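Local coordinates for protein alpha-L-rhamnosidase (Aspergillus terreus, PDB 6GSZ) that probably hydrolyses terminal non-reducing alpha-L-rhamnose residues from alpha-L-rhamnosides and carries bound calcium ions, at residues A[468-473]-A[576-581]; A[133-138]-A[286-291]; A[550-555]-A[620-625]. All blocks are in the same frame, centred on the assembly; numbering follows the deposited sequence.

How the interactions relate
Interactions 1 and 3 share the helical glycosidase domain, their centres 25 Å apart and their segments alternating along the chain, whereas interaction 2 lies in a beta domain with its centre 46 Å from that of interaction 1. An aromatic ring carries each contact, but its role changes with its place in the fold. In interaction 1, partly buried in a ligand pocket, tryptophans and a carboxylate surround a sugar. In interaction 2, the more buried packing, a strand and a loop meet through an arginine shaft laid on an indole. In interaction 3, partly buried near attached glycan, a tyrosine is overlain by a lysine chain between helices.

Interaction 1: residues A[468-473]-A[576-581]; sequences LGWTGD and FQWADW. With BGC (beta-D-glucopyranose), chain B.
The carboxylate of Asp473 takes two hydroxyls of the bound glucose at once: O3 donates to Asp473 OD1 at 2.5 Å, and O2 of the same sugar donates to Asp473 OD2 at 2.6 Å. The site belongs to the six-hairpin glycosidase domain, whose paired helices form the (alpha/alpha)6 barrel of this family, and it brings the start of helix 471-484 together with a loop preceding helix 598-619. Trp470, at the N-cap position of that helix, lays one face of its indole against the sugar, with BGC C4 3.6 Å above the ring plane and set toward the rim. Its NE1 is bonded to Glu466, a further member of the pocket, which restrains the rotation of the indole about its bond to the chain. The outer corner of this ring then meets segment 576-581, Trp470 CH2 reaching Trp578 CZ2 at 3.9 Å. The six-membered rings form an offset edge-to-face pair, with the edge of Trp470 toward the face of Trp578 and the planes at 89°. Trp578 is itself layered, with BGC O4 over one face and Phe576 CE2 over the centre of the opposite one. Trp581 arrives by a different torsion, CG anti to the backbone N (chi1 -175°) where Trp578 has it beside that atom (chi1 -56°), and one of its faces receives both Trp578 CE3 and BGC O4. Three indoles thus pack around one small ring, an arrangement characteristic of carbohydrate sites, in which indole faces pack on the sugar while polar groups, here chiefly acids, take hydroxyls. Asp460, Trp527 and His761 add further hydrogen bonds to the glucose, whose position is consistent with that of a substrate sugar. Near the hydroxymethyl group, Trp581 CZ2 lies 3.5 Å from BGC C6.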
loop_
_atom_site.group_PDB
_atom_site.type_symbol
_atom_site.label_atom_id
_atom_site.label_comp_id
_atom_site.label_asym_id
_atom_site.label_seq_id
_atom_site.Cartn_x
_atom_site.Cartn_y
_atom_site.Cartn_z
ATOM N N LEU A 468 3.632 9.763 6.421
ATOM C CA LEU A 468 4.806 8.994 6.794
ATOM C C LEU A 468 4.417 7.518 6.940
ATOM O O LEU A 468 3.210 7.174 7.136
ATOM C CB LEU A 468 5.348 9.499 8.138
ATOM C CG LEU A 468 5.614 11.002 8.202
ATOM C CD1 LEU A 468 6.045 11.412 9.595
ATOM C CD2 LEU A 468 6.651 11.451 7.151
ATOM N N GLY A 469 5.442 6.673 6.874
ATOM C CA GLY A 469 5.192 5.219 6.958
ATOM C C GLY A 469 4.987 4.720 8.380
ATOM O O GLY A 469 5.834 4.012 8.925
ATOM N N TRP A 470 3.904 5.198 8.999
ATOM C CA TRP A 470 3.628 4.869 10.403
ATOM C C TRP A 470 3.407 3.353 10.607
ATOM O O TRP A 470 2.556 2.709 9.982
ATOM C CB TRP A 470 2.450 5.682 10.906
ATOM C CG TRP A 470 2.831 7.074 11.332
ATOM C CD1 TRP A 470 2.693 8.230 10.621
ATOM C CD2 TRP A 470 3.369 7.442 12.605
ATOM N NE1 TRP A 470 3.112 9.288 11.378
ATOM C CE2 TRP A 470 3.554 8.839 12.594
ATOM C CE3 TRP A 470 3.716 6.719 13.736
ATOM C CZ2 TRP A 470 4.056 9.514 13.698
ATOM C CZ3 TRP A 470 4.216 7.377 14.830
ATOM C CH2 TRP A 470 4.401 8.773 14.797
ATOM N N THR A 471 4.234 2.803 11.483
ATOM C CA THR A 471 4.319 1.350 11.678
ATOM C C THR A 471 3.050 0.749 12.295
ATOM O O THR A 471 2.589 -0.299 11.882
ATOM C CB THR A 471 5.598 1.052 12.467
ATOM O OG1 THR A 471 5.657 1.836 13.667
ATOM C CG2 THR A 471 6.816 1.293 11.613
ATOM N N GLY A 472 2.499 1.394 13.325
ATOM C CA GLY A 472 1.357 0.816 13.987
ATOM C C GLY A 472 0.153 0.742 13.060
ATOM O O GLY A 472 -0.622 -0.235 13.076
ATOM N N ASP A 473 -0.062 1.760 12.221
ATOM C CA ASP A 473 -1.233 1.827 11.381
ATOM C C ASP A 473 -1.246 0.634 10.400
ATOM O O ASP A 473 -2.290 0.013 10.196
ATOM C CB ASP A 473 -1.302 3.150 10.605
ATOM C CG ASP A 473 -1.267 4.414 11.442
ATOM O OD1 ASP A 473 -0.391 4.490 12.341
ATOM O OD2 ASP A 473 -2.137 5.288 11.207
ATOM N N PHE A 576 7.663 5.348 27.221
ATOM C CA PHE A 576 6.648 5.936 26.389
ATOM C C PHE A 576 5.910 4.828 25.625
ATOM O O PHE A 576 6.569 3.923 25.045
ATOM C CB PHE A 576 7.288 6.945 25.428
ATOM C CG PHE A 576 6.285 7.451 24.428
ATOM C CD1 PHE A 576 5.326 8.378 24.796
ATOM C CD2 PHE A 576 6.194 6.885 23.175
ATOM C CE1 PHE A 576 4.348 8.784 23.905
ATOM C CE2 PHE A 576 5.209 7.282 22.286
ATOM C CZ PHE A 576 4.276 8.217 22.651
ATOM N N GLN A 577 4.591 4.988 25.505
ATOM C CA GLN A 577 3.796 4.082 24.704
ATOM C C GLN A 577 2.654 4.839 23.996
ATOM O O GLN A 577 2.020 5.729 24.595
ATOM C CB GLN A 577 3.205 2.938 25.525
ATOM C CG GLN A 577 4.231 2.023 26.165
ATOM C CD GLN A 577 5.024 1.189 25.180
ATOM O OE1 GLN A 577 4.597 0.976 24.032
ATOM N NE2 GLN A 577 6.153 0.660 25.664
ATOM N N TRP A 578 2.435 4.524 22.706
ATOM C CA TRP A 578 1.242 4.935 21.969
ATOM C C TRP A 578 -0.000 4.172 22.451
ATOM O O TRP A 578 -1.082 4.765 22.715
ATOM C CB TRP A 578 1.420 4.694 20.456
ATOM C CG TRP A 578 2.614 5.361 19.834
ATOM C CD1 TRP A 578 3.782 4.776 19.418
ATOM C CD2 TRP A 578 2.761 6.768 19.586
ATOM N NE1 TRP A 578 4.644 5.736 18.956
ATOM C CE2 TRP A 578 4.029 6.941 19.009
ATOM C CE3 TRP A 578 1.938 7.876 19.772
ATOM C CZ2 TRP A 578 4.492 8.196 18.619
ATOM C CZ3 TRP A 578 2.399 9.116 19.395
ATOM C CH2 TRP A 578 3.654 9.265 18.817
ATOM N N ALA A 579 0.167 2.848 22.570
ATOM C CA ALA A 579 -0.869 1.899 23.077
ATOM C C ALA A 579 -2.207 2.174 22.378
ATOM O O ALA A 579 -2.253 2.199 21.145
ATOM C CB ALA A 579 -0.926 1.926 24.586
ATOM N N ASP A 580 -3.326 2.252 23.130
ATOM C CA ASP A 580 -4.642 2.350 22.487
ATOM C C ASP A 580 -4.951 3.785 22.067
ATOM O O ASP A 580 -5.928 4.396 22.514
ATOM C CB ASP A 580 -5.756 1.742 23.347
ATOM C CG ASP A 580 -6.994 1.364 22.530
ATOM O OD1 ASP A 580 -6.862 1.056 21.305
ATOM O OD2 ASP A 580 -8.110 1.382 23.124
ATOM N N TRP A 581 -4.167 4.246 21.091
ATOM C CA TRP A 581 -4.224 5.581 20.524
ATOM C C TRP A 581 -5.624 5.875 19.976
ATOM O O TRP A 581 -6.186 5.060 19.280
ATOM C CB TRP A 581 -3.154 5.614 19.425
ATOM C CG TRP A 581 -2.919 6.929 18.748
ATOM C CD1 TRP A 581 -3.303 7.261 17.470
ATOM C CD2 TRP A 581 -2.237 8.069 19.287
ATOM N NE1 TRP A 581 -2.890 8.538 17.189
ATOM C CE2 TRP A 581 -2.234 9.047 18.273
ATOM C CE3 TRP A 581 -1.596 8.341 20.507
ATOM C CZ2 TRP A 581 -1.606 10.285 18.442
ATOM C CZ3 TRP A 581 -1.020 9.588 20.684
ATOM C CH2 TRP A 581 -1.013 10.528 19.656
HETATM C C2 BGC B . -0.547 7.951 12.925
HETATM C C3 BGC B . -0.347 7.331 14.279
HETATM C C4 BGC B . 0.610 8.024 15.223
HETATM C C5 BGC B . 0.201 9.416 15.206
HETATM C C6 BGC B . 1.124 10.107 16.191
HETATM C C1 BGC B . -0.794 9.442 13.074
HETATM O O1 BGC B . -1.111 9.974 11.803
HETATM O O2 BGC B . -1.804 7.591 12.401
HETATM O O3 BGC B . 0.259 6.167 14.085
HETATM O O4 BGC B . 0.695 7.515 16.574
HETATM O O5 BGC B . 0.202 10.061 13.891
HETATM O O6 BGC B . 0.876 11.515 16.120
#

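Interaction 2: residues A[133-138]-A[286-291]; sequences QFRKEF and TGWLGT
Trp288 is the first residue of segment 286-291 to reach strand 132-140, laying its indole beside Gln133 and Arg135. The strand runs between 196-205 and 252-254 in a five-stranded antiparallel sheet, in a beta-rich region consistent with the galactose-binding-like sandwich of the family. Arg135 CD sits over the face of the six-membered ring, 3.7 Å from its centroid and 20° off the normal, a CH-pi contact made by the aliphatic shaft. CG of Arg135 lies between the backbone N and the carbonyl carbon (chi1 77°), and the chain bends again at chi3, so that the charged head stays above the same face but stands farther out from it. At 6.0 Å from Arg135 CZ to the centroid of the Trp288 six-membered ring, any cation-pi attraction is at most weak, and the guanidinium is turned 84° to the indole. The head is occupied elsewhere: Arg135 NH1 and NH2 both grip Glu137 OE2, each at 3.0 Å, on the anti side and somewhat out of the carboxylate plane, though OE2 lies in the guanidinium plane; NE is bonded to Trp278 O. Gln133 NE2 also comes to 3.7 Å from Trp288 CH2, obliquely, its amide nearly parallel to the indole plane. Gln275 accepts from Trp288 NE1 and thereby fixes the turn of the ring. Farther along, Thr291, in strand 291-294, meets Phe134, a residue whose side chain leaves the strand in the direction contrary to Arg135 and packs on strand 228-237. Thr291 OG1 is bonded to Trp251 O, and the methyl CG2 of Thr291 rests at the ring edge of Phe134, 4.0 Å from CD1.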
loop_
_atom_site.group_PDB
_atom_site.type_symbol
_atom_site.label_atom_id
_atom_site.label_comp_id
_atom_site.label_asym_id
_atom_site.label_seq_id
_atom_site.Cartn_x
_atom_site.Cartn_y
_atom_site.Cartn_z
ATOM N N GLN A 133 15.933 20.737 -15.427
ATOM C CA GLN A 133 15.899 20.032 -16.666
ATOM C C GLN A 133 17.322 19.635 -17.034
ATOM O O GLN A 133 18.206 20.481 -17.033
ATOM C CB GLN A 133 15.263 20.875 -17.769
ATOM C CG GLN A 133 13.808 21.263 -17.499
ATOM C CD GLN A 133 13.232 22.246 -18.491
ATOM O OE1 GLN A 133 12.046 22.252 -18.750
ATOM N NE2 GLN A 133 14.043 23.173 -19.001
ATOM N N PHE A 134 17.519 18.385 -17.433
ATOM C CA PHE A 134 18.772 17.846 -17.886
ATOM C C PHE A 134 18.573 17.325 -19.300
ATOM O O PHE A 134 17.558 16.707 -19.582
ATOM C CB PHE A 134 19.187 16.655 -17.029
ATOM C CG PHE A 134 19.524 16.976 -15.596
ATOM C CD1 PHE A 134 20.820 17.281 -15.222
ATOM C CD2 PHE A 134 18.562 16.919 -14.596
ATOM C CE1 PHE A 134 21.144 17.592 -13.906
ATOM C CE2 PHE A 134 18.877 17.225 -13.273
ATOM C CZ PHE A 134 20.177 17.533 -12.921
ATOM N N ARG A 135 19.535 17.591 -20.201
ATOM C CA ARG A 135 19.360 17.103 -21.542
ATOM C C ARG A 135 20.687 16.623 -22.152
ATOM O O ARG A 135 21.772 17.065 -21.802
ATOM C CB ARG A 135 18.722 18.149 -22.464
ATOM C CG ARG A 135 19.649 19.251 -22.947
ATOM C CD ARG A 135 18.913 20.316 -23.761
ATOM N NE ARG A 135 18.182 19.802 -24.897
ATOM C CZ ARG A 135 18.672 19.490 -26.086
ATOM N NH1 ARG A 135 19.948 19.759 -26.380
ATOM N NH2 ARG A 135 17.848 18.961 -26.996
ATOM N N LYS A 136 20.526 15.721 -23.117
ATOM C CA LYS A 136 21.621 15.104 -23.870
ATOM C C LYS A 136 21.109 14.738 -25.267
ATOM O O LYS A 136 20.004 14.215 -25.420
ATOM C CB LYS A 136 22.088 13.859 -23.101
ATOM C CG LYS A 136 23.096 12.961 -23.807
ATOM C CD LYS A 136 24.463 13.516 -23.933
ATOM C CE LYS A 136 25.487 12.443 -24.246
ATOM N NZ LYS A 136 26.834 13.007 -24.461
ATOM N N GLU A 137 21.912 15.014 -26.283
ATOM C CA GLU A 137 21.668 14.519 -27.639
ATOM C C GLU A 137 22.714 13.454 -27.969
ATOM O O GLU A 137 23.854 13.476 -27.436
ATOM C CB GLU A 137 21.694 15.642 -28.677
ATOM C CG GLU A 137 20.644 16.713 -28.405
ATOM C CD GLU A 137 20.514 17.790 -29.476
ATOM O OE1 GLU A 137 21.034 17.564 -30.592
ATOM O OE2 GLU A 137 19.855 18.831 -29.208
ATOM N N PHE A 138 22.291 12.484 -28.796
ATOM C CA PHE A 138 23.145 11.328 -29.135
ATOM C C PHE A 138 22.697 10.813 -30.494
ATOM O O PHE A 138 21.660 11.211 -30.995
ATOM C CB PHE A 138 23.056 10.236 -28.058
ATOM C CG PHE A 138 21.673 9.682 -27.814
ATOM C CD1 PHE A 138 20.797 10.345 -26.978
ATOM C CD2 PHE A 138 21.263 8.480 -28.389
ATOM C CE1 PHE A 138 19.546 9.836 -26.719
ATOM C CE2 PHE A 138 19.995 7.971 -28.127
ATOM C CZ PHE A 138 19.147 8.650 -27.290
ATOM N N THR A 286 21.393 27.548 -26.087
ATOM C CA THR A 286 21.991 28.756 -25.619
ATOM C C THR A 286 21.406 29.107 -24.265
ATOM O O THR A 286 20.163 29.062 -24.044
ATOM C CB THR A 286 21.765 29.928 -26.580
ATOM O OG1 THR A 286 22.443 29.443 -27.744
ATOM C CG2 THR A 286 22.296 31.263 -26.077
ATOM N N GLY A 287 22.307 29.431 -23.355
ATOM C CA GLY A 287 21.887 29.807 -22.042
ATOM C C GLY A 287 21.770 28.633 -21.095
ATOM O O GLY A 287 21.656 28.882 -19.902
ATOM N N TRP A 288 21.813 27.391 -21.599
ATOM C CA TRP A 288 21.855 26.243 -20.713
ATOM C C TRP A 288 23.237 26.163 -20.068
ATOM O O TRP A 288 24.262 26.593 -20.634
ATOM C CB TRP A 288 21.448 24.942 -21.420
ATOM C CG TRP A 288 19.984 24.831 -21.694
ATOM C CD1 TRP A 288 19.159 25.769 -22.222
ATOM C CD2 TRP A 288 19.123 23.715 -21.370
ATOM N NE1 TRP A 288 17.865 25.344 -22.274
ATOM C CE2 TRP A 288 17.808 24.087 -21.745
ATOM C CE3 TRP A 288 19.297 22.455 -20.774
ATOM C CZ2 TRP A 288 16.708 23.239 -21.560
ATOM C CZ3 TRP A 288 18.211 21.635 -20.574
ATOM C CH2 TRP A 288 16.934 22.022 -20.969
ATOM N N LEU A 289 23.245 25.632 -18.865
ATOM C CA LEU A 289 24.434 25.480 -18.060
ATOM C C LEU A 289 25.024 24.091 -18.244
ATOM O O LEU A 289 24.343 23.172 -18.726
ATOM C CB LEU A 289 24.061 25.712 -16.595
ATOM C CG LEU A 289 23.411 27.048 -16.287
ATOM C CD1 LEU A 289 23.092 27.158 -14.814
ATOM C CD2 LEU A 289 24.287 28.201 -16.733
ATOM N N GLY A 290 26.234 23.915 -17.702
ATOM C CA GLY A 290 26.809 22.598 -17.625
ATOM C C GLY A 290 26.227 21.756 -16.498
ATOM O O GLY A 290 25.273 22.154 -15.794
ATOM N N THR A 291 26.873 20.601 -16.353
ATOM C CA THR A 291 26.547 19.610 -15.331
ATOM C C THR A 291 27.857 19.071 -14.751
ATOM O O THR A 291 28.928 19.228 -15.359
ATOM C CB THR A 291 25.666 18.460 -15.867
ATOM O OG1 THR A 291 26.348 17.792 -16.938
ATOM C CG2 THR A 291 24.295 18.912 -16.322
#

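Interaction 3: residues A[550-555]-A[620-625]; sequences EQYGGA and LSKGEE
Tyr552 meets Lys622 with one face of its phenol ring: Lys622 CE stands 3.8 Å from the ring centroid, 21° off the normal, in a CH-pi contact, and Lys622 CD approaches Tyr552 CE2 at 3.4 Å. The lysine chain runs antiparallel to the tyrosine's, back toward helix 545-562. Near the root of the ring, Leu620 CD1 packs on Tyr552 CD1 at 3.7 Å, while at the far end Tyr552 OH lies 3.3 Å from Glu625 CB. With CG anti to the backbone N (chi1 -174°), the tyrosine reaches out from helix 545-562 into the junction between helices 598-619 and 623-644, neighbours in the (alpha/alpha)6 barrel. A Schellman motif ends the first of these, with Ser621 at positive phi as its C-prime residue and Lys622 N bonded to Ser617 O; Lys622 is also the N-cap of the next helix. Ser617 serves twice, because its OG is hydrogen-bonded to Tyr552 OH. The lysine chain bends at chi4, and its NZ forms a salt bridge with Glu549 on helix 545-562, which probably helps to keep the aliphatic part over the ring. Farther out, Glu625 touches an N-acetylglucosamine of the attached glycan.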
loop_
_atom_site.group_PDB
_atom_site.type_symbol
_atom_site.label_atom_id
_atom_site.label_comp_id
_atom_site.label_asym_id
_atom_site.label_seq_id
_atom_site.Cartn_x
_atom_site.Cartn_y
_atom_site.Cartn_z
ATOM N N GLU A 550 13.362 -13.947 4.927
ATOM C CA GLU A 550 14.109 -12.661 4.900
ATOM C C GLU A 550 13.619 -11.712 5.990
ATOM O O GLU A 550 14.408 -10.860 6.457
ATOM C CB GLU A 550 14.094 -12.093 3.489
ATOM C CG GLU A 550 12.922 -11.262 3.100
ATOM C CD GLU A 550 12.772 -11.031 1.600
ATOM O OE1 GLU A 550 13.271 -11.904 0.818
ATOM O OE2 GLU A 550 12.112 -10.027 1.226
ATOM N N GLN A 551 12.354 -11.841 6.392
ATOM C CA GLN A 551 11.736 -10.978 7.404
ATOM C C GLN A 551 11.952 -11.499 8.839
ATOM O O GLN A 551 11.606 -10.818 9.815
ATOM C CB GLN A 551 10.269 -10.754 7.057
ATOM C CG GLN A 551 10.129 -9.923 5.792
ATOM C CD GLN A 551 8.783 -9.993 5.113
ATOM O OE1 GLN A 551 7.810 -10.504 5.673
ATOM N NE2 GLN A 551 8.699 -9.455 3.900
ATOM N N TYR A 552 12.489 -12.714 8.964
ATOM C CA TYR A 552 12.639 -13.329 10.249
ATOM C C TYR A 552 13.585 -12.586 11.179
ATOM O O TYR A 552 13.246 -12.385 12.371
ATOM C CB TYR A 552 13.096 -14.784 10.118
ATOM C CG TYR A 552 13.125 -15.522 11.428
ATOM C CD1 TYR A 552 11.950 -15.900 12.050
ATOM C CD2 TYR A 552 14.313 -15.811 12.071
ATOM C CE1 TYR A 552 11.953 -16.632 13.223
ATOM C CE2 TYR A 552 14.336 -16.525 13.268
ATOM C CZ TYR A 552 13.151 -16.910 13.860
ATOM O OH TYR A 552 13.152 -17.637 15.027
ATOM N N GLY A 553 14.724 -12.138 10.634
ATOM C CA GLY A 553 15.713 -11.515 11.518
ATOM C C GLY A 553 15.187 -10.251 12.187
ATOM O O GLY A 553 15.403 -10.018 13.382
ATOM N N GLY A 554 14.392 -9.476 11.454
ATOM C CA GLY A 554 13.781 -8.292 12.050
ATOM C C GLY A 554 12.867 -8.635 13.214
ATOM O O GLY A 554 12.876 -8.000 14.283
ATOM N N ALA A 555 12.006 -9.640 12.987
ATOM C CA ALA A 555 11.062 -10.082 14.011
ATOM C C ALA A 555 11.783 -10.619 15.259
ATOM O O ALA A 555 11.460 -10.234 16.373
ATOM C CB ALA A 555 10.125 -11.121 13.398
ATOM N N LEU A 620 9.226 -21.980 9.693
ATOM C CA LEU A 620 10.569 -21.972 9.096
ATOM C C LEU A 620 11.477 -23.095 9.589
ATOM O O LEU A 620 12.616 -23.153 9.229
ATOM C CB LEU A 620 11.238 -20.632 9.406
ATOM C CG LEU A 620 10.624 -19.408 8.736
ATOM C CD1 LEU A 620 11.340 -18.138 9.183
ATOM C CD2 LEU A 620 10.596 -19.509 7.211
ATOM N N SER A 621 10.926 -24.055 10.336
ATOM C CA SER A 621 11.712 -25.214 10.824
ATOM C C SER A 621 12.903 -24.765 11.666
ATOM O O SER A 621 13.977 -25.359 11.639
ATOM C CB SER A 621 12.173 -26.114 9.700
ATOM O OG SER A 621 11.239 -27.118 9.539
ATOM N N LYS A 622 12.687 -23.741 12.490
ATOM C CA LYS A 622 13.665 -23.295 13.455
ATOM C C LYS A 622 13.209 -23.792 14.840
ATOM O O LYS A 622 12.519 -23.112 15.591
ATOM C CB LYS A 622 13.795 -21.775 13.394
ATOM C CG LYS A 622 14.312 -21.237 12.076
ATOM C CD LYS A 622 14.443 -19.752 12.082
ATOM C CE LYS A 622 14.666 -19.122 10.721
ATOM N NZ LYS A 622 15.964 -19.482 10.161
ATOM N N GLY A 623 13.576 -25.045 15.165
ATOM C CA GLY A 623 13.038 -25.739 16.319
ATOM C C GLY A 623 13.464 -25.139 17.647
ATOM O O GLY A 623 12.652 -25.031 18.566
ATOM N N GLU A 624 14.760 -24.816 17.767
ATOM C CA GLU A 624 15.237 -24.251 19.005
ATOM C C GLU A 624 14.471 -22.967 19.337
ATOM O O GLU A 624 14.021 -22.718 20.469
ATOM C CB GLU A 624 16.731 -23.960 18.959
ATOM C CG GLU A 624 17.566 -25.221 19.003
ATOM C CD GLU A 624 19.057 -24.954 18.787
ATOM O OE1 GLU A 624 19.840 -25.799 19.219
ATOM O OE2 GLU A 624 19.429 -23.910 18.176
ATOM N N GLU A 625 14.353 -22.121 18.333
ATOM C CA GLU A 625 13.632 -20.858 18.466
ATOM C C GLU A 625 12.154 -21.081 18.779
ATOM O O GLU A 625 11.615 -20.449 19.692
ATOM C CB GLU A 625 13.763 -20.045 17.190
ATOM C CG GLU A 625 15.193 -19.547 16.929
ATOM C CD GLU A 625 16.183 -20.477 16.238
ATOM O OE1 GLU A 625 15.938 -21.693 16.078
ATOM O OE2 GLU A 625 17.264 -19.953 15.876
#